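Local coordinates for protein TRAP dicarboxylate transporter-DctP subunit (Desulfovibrio desulfuricans subsp. desulfuricans, PDB 4NHB) that binds sn-glycerol-3-phosphate and, as a periplasmic solute-binding protein of the TRAP family, probably hands it to a membrane transporter, at residues Phe146-Pro158 with Gly204-Ile216. Residues are numbered along the deposited sequence; the frame is centred on the assembly and turned at random.
Sequences FPLGFRHFYSKKP and GVIDGGDSPLADI. With G3P (sn-glycerol-3-phosphate), chain P.
The guanidinium of R151 carries P212 CD over one face and the backbone of D210 at its edge, where NH1 donates to D210 O in both the guanidinium and carbonyl planes (2.7 Å, 160° at the hydrogen). NE meets D210 OD2 at 2.9 Å, a salt bridge reached from above the carboxylate plane. A bend at chi3 (73°) turns the far nitrogens to the ligand. NH1 bonds the outer phosphate oxygen G3P O3P at 3.1 Å, and NH2 bonds the ester oxygen G3P O1P at 2.9 Å. This illustrates a second shell positioning the first: a carbonyl and a carboxylate of the neighbouring strand probably help to hold the ligand-binding arginine. On the Y154 ring lies the side-chain-less G209, its CA 3.7 Å from the centroid in a CH-pi contact. A water at the ring's edge joins Y154 OH, D210 O and S211 OG. The backbones pair antiparallel, H152 with S211 and Y154 with G209 as hydrogen-bonded pairs, with F153 and D210 on the other face. H233 stacks on F153 and also bonds D210 OD2. Strand 208-212 leads through P212 into helix 213-218, where L213 touches H152 CD2 and also helix 252-286; strand 146-155 also pairs antiparallel with strands 227-229 and 235-243.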
ATOM      1  N   PHE A 146      -7.156  -2.512  -1.086  1.00  8.07           N
ATOM      2  CA  PHE A 146      -7.530  -2.294   0.278  1.00  6.30           C
ATOM      3  C   PHE A 146      -6.501  -1.361   0.882  1.00  6.33           C
ATOM      4  O   PHE A 146      -5.363  -1.261   0.393  1.00  8.17           O
ATOM      5  CB  PHE A 146      -7.645  -3.626   1.037  1.00  3.72           C
ATOM      6  CG  PHE A 146      -6.383  -4.470   1.018  1.00  8.24           C
ATOM      7  CD1 PHE A 146      -5.354  -4.243   1.913  1.00  6.36           C
ATOM      8  CD2 PHE A 146      -6.219  -5.489   0.081  1.00  7.66           C
ATOM      9  CE1 PHE A 146      -4.196  -5.028   1.879  1.00 10.01           C
ATOM     10  CE2 PHE A 146      -5.072  -6.268   0.048  1.00  9.28           C
ATOM     11  CZ  PHE A 146      -4.061  -6.037   0.947  1.00  9.35           C
ATOM     12  N   PRO A 147      -6.881  -0.653   1.939  1.00  7.74           N
ATOM     13  CA  PRO A 147      -5.926   0.351   2.410  1.00  4.06           C
ATOM     14  C   PRO A 147      -4.971  -0.192   3.495  1.00  9.38           C
ATOM     15  O   PRO A 147      -5.318  -1.110   4.249  1.00 10.20           O
ATOM     16  CB  PRO A 147      -6.830   1.392   3.056  1.00  8.52           C
ATOM     17  CG  PRO A 147      -8.005   0.560   3.600  1.00 11.96           C
ATOM     18  CD  PRO A 147      -8.195  -0.548   2.592  1.00 13.09           C
ATOM     19  N   LEU A 148      -3.810   0.436   3.606  1.00  5.98           N
ATOM     20  CA  LEU A 148      -2.937   0.297   4.768  1.00  4.28           C
ATOM     21  C   LEU A 148      -3.031   1.560   5.635  1.00  6.63           C
ATOM     22  O   LEU A 148      -2.684   1.532   6.819  1.00  9.31           O
ATOM     23  CB  LEU A 148      -1.479  -0.008   4.352  1.00  3.26           C
ATOM     24  CG  LEU A 148      -1.076  -1.484   4.087  1.00  8.31           C
ATOM     25  CD1 LEU A 148      -1.970  -2.193   3.127  1.00 11.87           C
ATOM     26  CD2 LEU A 148       0.387  -1.634   3.673  1.00  7.59           C
ATOM     27  N   GLY A 149      -3.525   2.635   5.041  1.00  7.47           N
ATOM     28  CA  GLY A 149      -3.779   3.854   5.767  1.00 10.31           C
ATOM     29  C   GLY A 149      -3.074   5.062   5.202  1.00  8.74           C
ATOM     30  O   GLY A 149      -2.096   4.941   4.475  1.00 10.23           O
ATOM     31  N   PHE A 150      -3.578   6.247   5.556  1.00  7.02           N
ATOM     32  CA  PHE A 150      -2.953   7.483   5.198  1.00  6.93           C
ATOM     33  C   PHE A 150      -1.557   7.634   5.805  1.00  7.64           C
ATOM     34  O   PHE A 150      -1.322   7.219   6.932  1.00  9.55           O
ATOM     35  CB  PHE A 150      -3.842   8.664   5.624  1.00 12.96           C
ATOM     36  CG  PHE A 150      -5.035   8.879   4.696  1.00 13.78           C
ATOM     37  CD1 PHE A 150      -4.887   9.559   3.483  1.00 12.63           C
ATOM     38  CD2 PHE A 150      -6.278   8.372   5.036  1.00 14.26           C
ATOM     39  CE1 PHE A 150      -5.988   9.752   2.622  1.00 15.91           C
ATOM     40  CE2 PHE A 150      -7.388   8.555   4.179  1.00 15.76           C
ATOM     41  CZ  PHE A 150      -7.240   9.242   2.984  1.00 11.39           C
ATOM     42  N   ARG A 151      -0.646   8.235   5.034  1.00  8.84           N
ATOM     43  CA  ARG A 151       0.750   8.389   5.497  1.00 14.64           C
ATOM     44  C   ARG A 151       0.891   9.668   6.313  1.00 14.27           C
ATOM     45  O   ARG A 151       0.395  10.719   5.905  1.00 14.61           O
ATOM     46  CB  ARG A 151       1.735   8.422   4.318  1.00 10.89           C
ATOM     47  CG  ARG A 151       1.580   7.223   3.330  1.00  8.61           C
ATOM     48  CD  ARG A 151       2.727   7.135   2.316  1.00 12.01           C
ATOM     49  NE  ARG A 151       3.974   6.677   2.923  1.00 13.83           N
ATOM     50  CZ  ARG A 151       4.547   5.495   2.713  1.00 10.50           C
ATOM     51  NH1 ARG A 151       5.653   5.178   3.354  1.00 10.62           N
ATOM     52  NH2 ARG A 151       4.033   4.615   1.870  1.00 10.12           N
ATOM     53  N   HIS A 152       1.573   9.554   7.449  1.00 13.03           N
ATOM     54  CA  HIS A 152       1.860  10.663   8.357  1.00 14.21           C
ATOM     55  C   HIS A 152       3.363  10.703   8.620  1.00 19.15           C
ATOM     56  O   HIS A 152       4.021   9.646   8.627  1.00 14.45           O
ATOM     57  CB  HIS A 152       1.109  10.457   9.673  1.00 14.22           C
ATOM     58  CG  HIS A 152      -0.362  10.297   9.482  1.00 12.09           C
ATOM     59  ND1 HIS A 152      -1.112  11.233   8.809  1.00  9.90           N
ATOM     60  CD2 HIS A 152      -1.217   9.301   9.822  1.00 14.38           C
ATOM     61  CE1 HIS A 152      -2.374  10.843   8.778  1.00 16.07           C
ATOM     62  NE2 HIS A 152      -2.464   9.663   9.374  1.00 13.82           N
ATOM     63  N   PHE A 153       3.897  11.900   8.841  1.00 14.10           N
ATOM     64  CA  PHE A 153       5.334  12.044   9.090  1.00 23.70           C
ATOM     65  C   PHE A 153       5.719  11.545  10.470  1.00 19.80           C
ATOM     66  O   PHE A 153       4.961  11.685  11.422  1.00 20.10           O
ATOM     67  CB  PHE A 153       5.784  13.500   8.905  1.00 17.93           C
ATOM     68  CG  PHE A 153       5.729  13.943   7.497  1.00 13.92           C
ATOM     69  CD1 PHE A 153       6.714  13.578   6.620  1.00 12.58           C
ATOM     70  CD2 PHE A 153       4.653  14.688   7.032  1.00 19.14           C
ATOM     71  CE1 PHE A 153       6.664  13.956   5.294  1.00 21.49           C
ATOM     72  CE2 PHE A 153       4.583  15.059   5.721  1.00 16.77           C
ATOM     73  CZ  PHE A 153       5.600  14.700   4.846  1.00 19.61           C
ATOM     74  N   TYR A 154       6.892  10.922  10.551  1.00 18.26           N
ATOM     75  CA  TYR A 154       7.529  10.616  11.815  1.00 12.52           C
ATOM     76  C   TYR A 154       8.972  11.183  11.758  1.00 18.09           C
ATOM     77  O   TYR A 154       9.616  11.110  10.712  1.00 14.04           O
ATOM     78  CB  TYR A 154       7.554   9.098  12.092  1.00 15.22           C
ATOM     79  CG  TYR A 154       8.224   8.257  11.015  1.00 16.30           C
ATOM     80  CD1 TYR A 154       9.585   8.007  11.063  1.00 14.55           C
ATOM     81  CD2 TYR A 154       7.492   7.704   9.945  1.00  9.69           C
ATOM     82  CE1 TYR A 154      10.197   7.273  10.116  1.00 14.68           C
ATOM     83  CE2 TYR A 154       8.103   6.958   8.998  1.00  7.76           C
ATOM     84  CZ  TYR A 154       9.469   6.740   9.072  1.00 13.39           C
ATOM     85  OH  TYR A 154      10.143   5.982   8.145  1.00  9.16           O
ATOM     86  N   SER A 155       9.456  11.748  12.870  1.00 16.05           N
ATOM     87  CA  SER A 155      10.793  12.348  12.907  1.00 14.83           C
ATOM     88  C   SER A 155      11.317  12.550  14.328  1.00 15.22           C
ATOM     89  O   SER A 155      10.564  12.508  15.301  1.00 12.36           O
ATOM     90  CB  SER A 155      10.776  13.701  12.220  1.00 20.77           C
ATOM     91  OG  SER A 155       9.703  14.461  12.719  1.00 20.31           O
ATOM     92  N   LYS A 156      12.609  12.824  14.435  1.00 20.61           N
ATOM     93  CA  LYS A 156      13.209  13.083  15.748  1.00 28.87           C
ATOM     94  C   LYS A 156      12.747  14.418  16.332  1.00 23.02           C
ATOM     95  O   LYS A 156      12.522  14.517  17.527  1.00 32.17           O
ATOM     96  CB  LYS A 156      14.736  12.978  15.673  1.00 26.23           C
ATOM     97  CG  LYS A 156      15.164  11.561  15.342  1.00 26.56           C
ATOM     98  CD  LYS A 156      16.652  11.328  15.412  1.00 33.66           C
ATOM     99  CE  LYS A 156      16.955   9.851  15.192  1.00 33.37           C
ATOM    100  NZ  LYS A 156      18.405   9.582  14.964  1.00 35.37           N
ATOM    101  N   LYS A 157      12.575  15.417  15.474  1.00 28.68           N
ATOM    102  CA  LYS A 157      12.077  16.726  15.900  1.00 30.72           C
ATOM    103  C   LYS A 157      10.925  17.135  14.984  1.00 34.43           C
ATOM    104  O   LYS A 157      10.997  16.885  13.783  1.00 29.57           O
ATOM    105  CB  LYS A 157      13.190  17.762  15.822  1.00 32.40           C
ATOM    106  CG  LYS A 157      14.504  17.243  16.391  1.00 46.91           C
ATOM    107  CD  LYS A 157      15.387  18.338  16.953  1.00 55.79           C
ATOM    108  CE  LYS A 157      16.424  18.807  15.945  1.00 59.96           C
ATOM    109  NZ  LYS A 157      17.366  19.764  16.593  1.00 62.51           N
ATOM    110  N   PRO A 158       9.883  17.783  15.543  1.00 32.41           N
ATOM    111  CA  PRO A 158       8.598  18.107  14.898  1.00 29.22           C
ATOM    112  C   PRO A 158       8.712  18.665  13.501  1.00 26.11           C
ATOM    113  O   PRO A 158       9.542  19.553  13.325  1.00 20.82           O
ATOM    114  CB  PRO A 158       8.019  19.171  15.813  1.00 37.72           C
ATOM    115  CG  PRO A 158       8.597  18.896  17.122  1.00 32.97           C
ATOM    116  CD  PRO A 158       9.968  18.374  16.882  1.00 28.87           C
ATOM    117  N   GLY A 204      20.579   5.369  13.055  1.00 35.11           N
ATOM    118  CA  GLY A 204      20.638   6.714  13.608  1.00 45.81           C
ATOM    119  C   GLY A 204      21.049   7.877  12.716  1.00 47.36           C
ATOM    120  O   GLY A 204      21.224   8.997  13.223  1.00 47.62           O
ATOM    121  N   VAL A 205      21.216   7.647  11.412  1.00 49.83           N
ATOM    122  CA  VAL A 205      21.577   8.751  10.506  1.00 49.81           C
ATOM    123  C   VAL A 205      20.313   9.435   9.944  1.00 50.89           C
ATOM    124  O   VAL A 205      20.247  10.675   9.972  1.00 48.07           O
ATOM    125  CB  VAL A 205      22.586   8.357   9.342  1.00 62.44           C
ATOM    126  CG1 VAL A 205      24.054   7.975   9.898  1.00 18.38           C
ATOM    127  CG2 VAL A 205      21.990   7.268   8.431  1.00 60.46           C
ATOM    128  N   ILE A 206      19.318   8.659   9.465  1.00 50.28           N
ATOM    129  CA  ILE A 206      18.035   9.253   8.998  1.00 40.78           C
ATOM    130  C   ILE A 206      17.250   9.864  10.154  1.00 26.23           C
ATOM    131  O   ILE A 206      17.271   9.333  11.269  1.00 21.53           O
ATOM    132  CB  ILE A 206      17.075   8.259   8.270  1.00 33.60           C
ATOM    133  CG1 ILE A 206      16.445   7.269   9.235  1.00 24.10           C
ATOM    134  CG2 ILE A 206      17.795   7.522   7.148  1.00 46.14           C
ATOM    135  CD1 ILE A 206      15.301   6.496   8.643  1.00 24.13           C
ATOM    136  N   ASP A 207      16.537  10.953   9.874  1.00 27.99           N
ATOM    137  CA  ASP A 207      15.818  11.691  10.922  1.00 21.34           C
ATOM    138  C   ASP A 207      14.338  11.345  10.978  1.00 15.28           C
ATOM    139  O   ASP A 207      13.671  11.678  11.958  1.00 14.25           O
ATOM    140  CB  ASP A 207      15.976  13.181  10.684  1.00 20.22           C
ATOM    141  CG  ASP A 207      17.425  13.572  10.585  1.00 32.65           C
ATOM    142  OD1 ASP A 207      18.169  13.185  11.510  1.00 31.21           O
ATOM    143  OD2 ASP A 207      17.814  14.201   9.573  1.00 27.27           O
ATOM    144  N   GLY A 208      13.841  10.681   9.936  1.00 15.31           N
ATOM    145  CA  GLY A 208      12.437  10.271   9.904  1.00 15.21           C
ATOM    146  C   GLY A 208      11.988   9.738   8.550  1.00 13.48           C
ATOM    147  O   GLY A 208      12.791   9.227   7.762  1.00 13.88           O
ATOM    148  N   GLY A 209      10.695   9.876   8.286  1.00 11.32           N
ATOM    149  CA  GLY A 209      10.046   9.392   7.075  1.00  5.69           C
ATOM    150  C   GLY A 209       8.555   9.652   7.161  1.00  7.83           C
ATOM    151  O   GLY A 209       8.140  10.440   7.972  1.00 10.09           O
ATOM    152  N   ASP A 210       7.731   9.009   6.321  1.00  9.72           N
ATOM    153  CA  ASP A 210       6.290   9.061   6.538  1.00  7.69           C
ATOM    154  C   ASP A 210       5.748   7.663   6.206  1.00  7.99           C
ATOM    155  O   ASP A 210       6.174   7.046   5.225  1.00  8.00           O
ATOM    156  CB  ASP A 210       5.606  10.097   5.646  1.00 11.88           C
ATOM    157  CG  ASP A 210       5.834   9.844   4.180  1.00 11.58           C
ATOM    158  OD1 ASP A 210       6.944  10.176   3.694  1.00 13.94           O
ATOM    159  OD2 ASP A 210       4.934   9.340   3.476  1.00 11.60           O
ATOM    160  N   SER A 211       4.827   7.209   7.044  1.00  8.19           N
ATOM    161  CA  SER A 211       4.237   5.874   6.944  1.00  8.78           C
ATOM    162  C   SER A 211       2.808   5.904   7.419  1.00  9.53           C
ATOM    163  O   SER A 211       2.407   6.799   8.167  1.00  8.58           O
ATOM    164  CB  SER A 211       4.999   4.886   7.801  1.00  5.83           C
ATOM    165  OG  SER A 211       6.223   4.480   7.210  1.00  5.40           O
ATOM    166  N   PRO A 212       2.020   4.888   7.015  1.00  9.37           N
ATOM    167  CA  PRO A 212       0.739   4.702   7.696  1.00  8.78           C
ATOM    168  C   PRO A 212       0.942   4.469   9.204  1.00 10.14           C
ATOM    169  O   PRO A 212       1.998   3.948   9.612  1.00  8.54           O
ATOM    170  CB  PRO A 212       0.179   3.415   7.053  1.00 10.42           C
ATOM    171  CG  PRO A 212       0.862   3.302   5.734  1.00 10.92           C
ATOM    172  CD  PRO A 212       2.256   3.889   5.954  1.00  5.76           C
ATOM    173  N   LEU A 213      -0.057   4.797  10.014  1.00  4.37           N
ATOM    174  CA  LEU A 213       0.068   4.587  11.446  1.00 10.02           C
ATOM    175  C   LEU A 213       0.251   3.134  11.786  1.00 13.62           C
ATOM    176  O   LEU A 213       0.945   2.817  12.745  1.00 10.76           O
ATOM    177  CB  LEU A 213      -1.143   5.138  12.197  1.00  4.11           C
ATOM    178  CG  LEU A 213      -1.146   6.676  12.307  1.00 12.01           C
ATOM    179  CD1 LEU A 213      -2.547   7.242  12.463  1.00 15.39           C
ATOM    180  CD2 LEU A 213      -0.257   7.147  13.448  1.00 15.63           C
ATOM    181  N   ALA A 214      -0.320   2.242  10.991  1.00 12.19           N
ATOM    182  CA  ALA A 214      -0.162   0.826  11.255  1.00 14.33           C
ATOM    183  C   ALA A 214       1.329   0.452  11.281  1.00 12.22           C
ATOM    184  O   ALA A 214       1.772  -0.339  12.100  1.00  9.45           O
ATOM    185  CB  ALA A 214      -0.914  -0.023  10.193  1.00  9.96           C
ATOM    186  N   ASP A 215       2.097   1.051  10.385  1.00  9.53           N
ATOM    187  CA  ASP A 215       3.519   0.739  10.269  1.00  9.13           C
ATOM    188  C   ASP A 215       4.309   1.464  11.351  1.00 14.91           C
ATOM    189  O   ASP A 215       5.217   0.890  11.979  1.00  8.05           O
ATOM    190  CB  ASP A 215       4.015   1.092   8.853  1.00  6.81           C
ATOM    191  CG  ASP A 215       3.550   0.106   7.792  1.00 13.68           C
ATOM    192  OD1 ASP A 215       3.019  -0.962   8.187  1.00 12.51           O
ATOM    193  OD2 ASP A 215       3.729   0.415   6.557  1.00  8.00           O
ATOM    194  N   ILE A 216       3.932   2.708  11.628  1.00 13.17           N
ATOM    195  CA  ILE A 216       4.607   3.459  12.669  1.00  8.77           C
ATOM    196  C   ILE A 216       4.478   2.763  14.016  1.00 15.65           C
ATOM    197  O   ILE A 216       5.454   2.681  14.750  1.00 10.59           O
ATOM    198  CB  ILE A 216       4.054   4.880  12.773  1.00  8.62           C
ATOM    199  CG1 ILE A 216       4.482   5.686  11.562  1.00  8.70           C
ATOM    200  CG2 ILE A 216       4.489   5.529  14.066  1.00 11.34           C
ATOM    201  CD1 ILE A 216       3.644   6.935  11.349  1.00 10.92           C
TER
HETATM  202  O1  G3P P 414       2.269   0.841  -1.896  1.00  8.17           O
HETATM  203  C1  G3P P 414       3.583   1.295  -1.759  1.00  5.69           C
HETATM  204  C2  G3P P 414       3.986   1.297  -0.279  1.00  9.61           C
HETATM  205  O2  G3P P 414       3.862  -0.002   0.232  1.00  7.84           O
HETATM  206  C3  G3P P 414       5.441   1.776  -0.147  1.00  5.07           C
HETATM  207  O1P G3P P 414       5.621   2.336   1.114  1.00  6.91           O
HETATM  208  O4P G3P P 414       5.301   0.337   2.466  1.00  8.98           O
HETATM  209  O2P G3P P 414       7.645   0.923   1.667  1.00  4.76           O
HETATM  210  O3P G3P P 414       6.578   2.269   3.475  1.00  7.17           O
HETATM  211  P   G3P P 414       6.335   1.404   2.242  1.00  5.82           P
HETATM  212  O   HOH W   1      -2.525   3.035   9.108  1.00 10.63           O
HETATM  213  O   HOH W   2      -2.360   6.145   9.028  1.00 11.11           O
HETATM  214  O   HOH W   3       8.471   5.330   5.990  1.00 10.71           O
HETATM  215  O   HOH W   4      19.412  11.610  13.025  1.00 32.48           O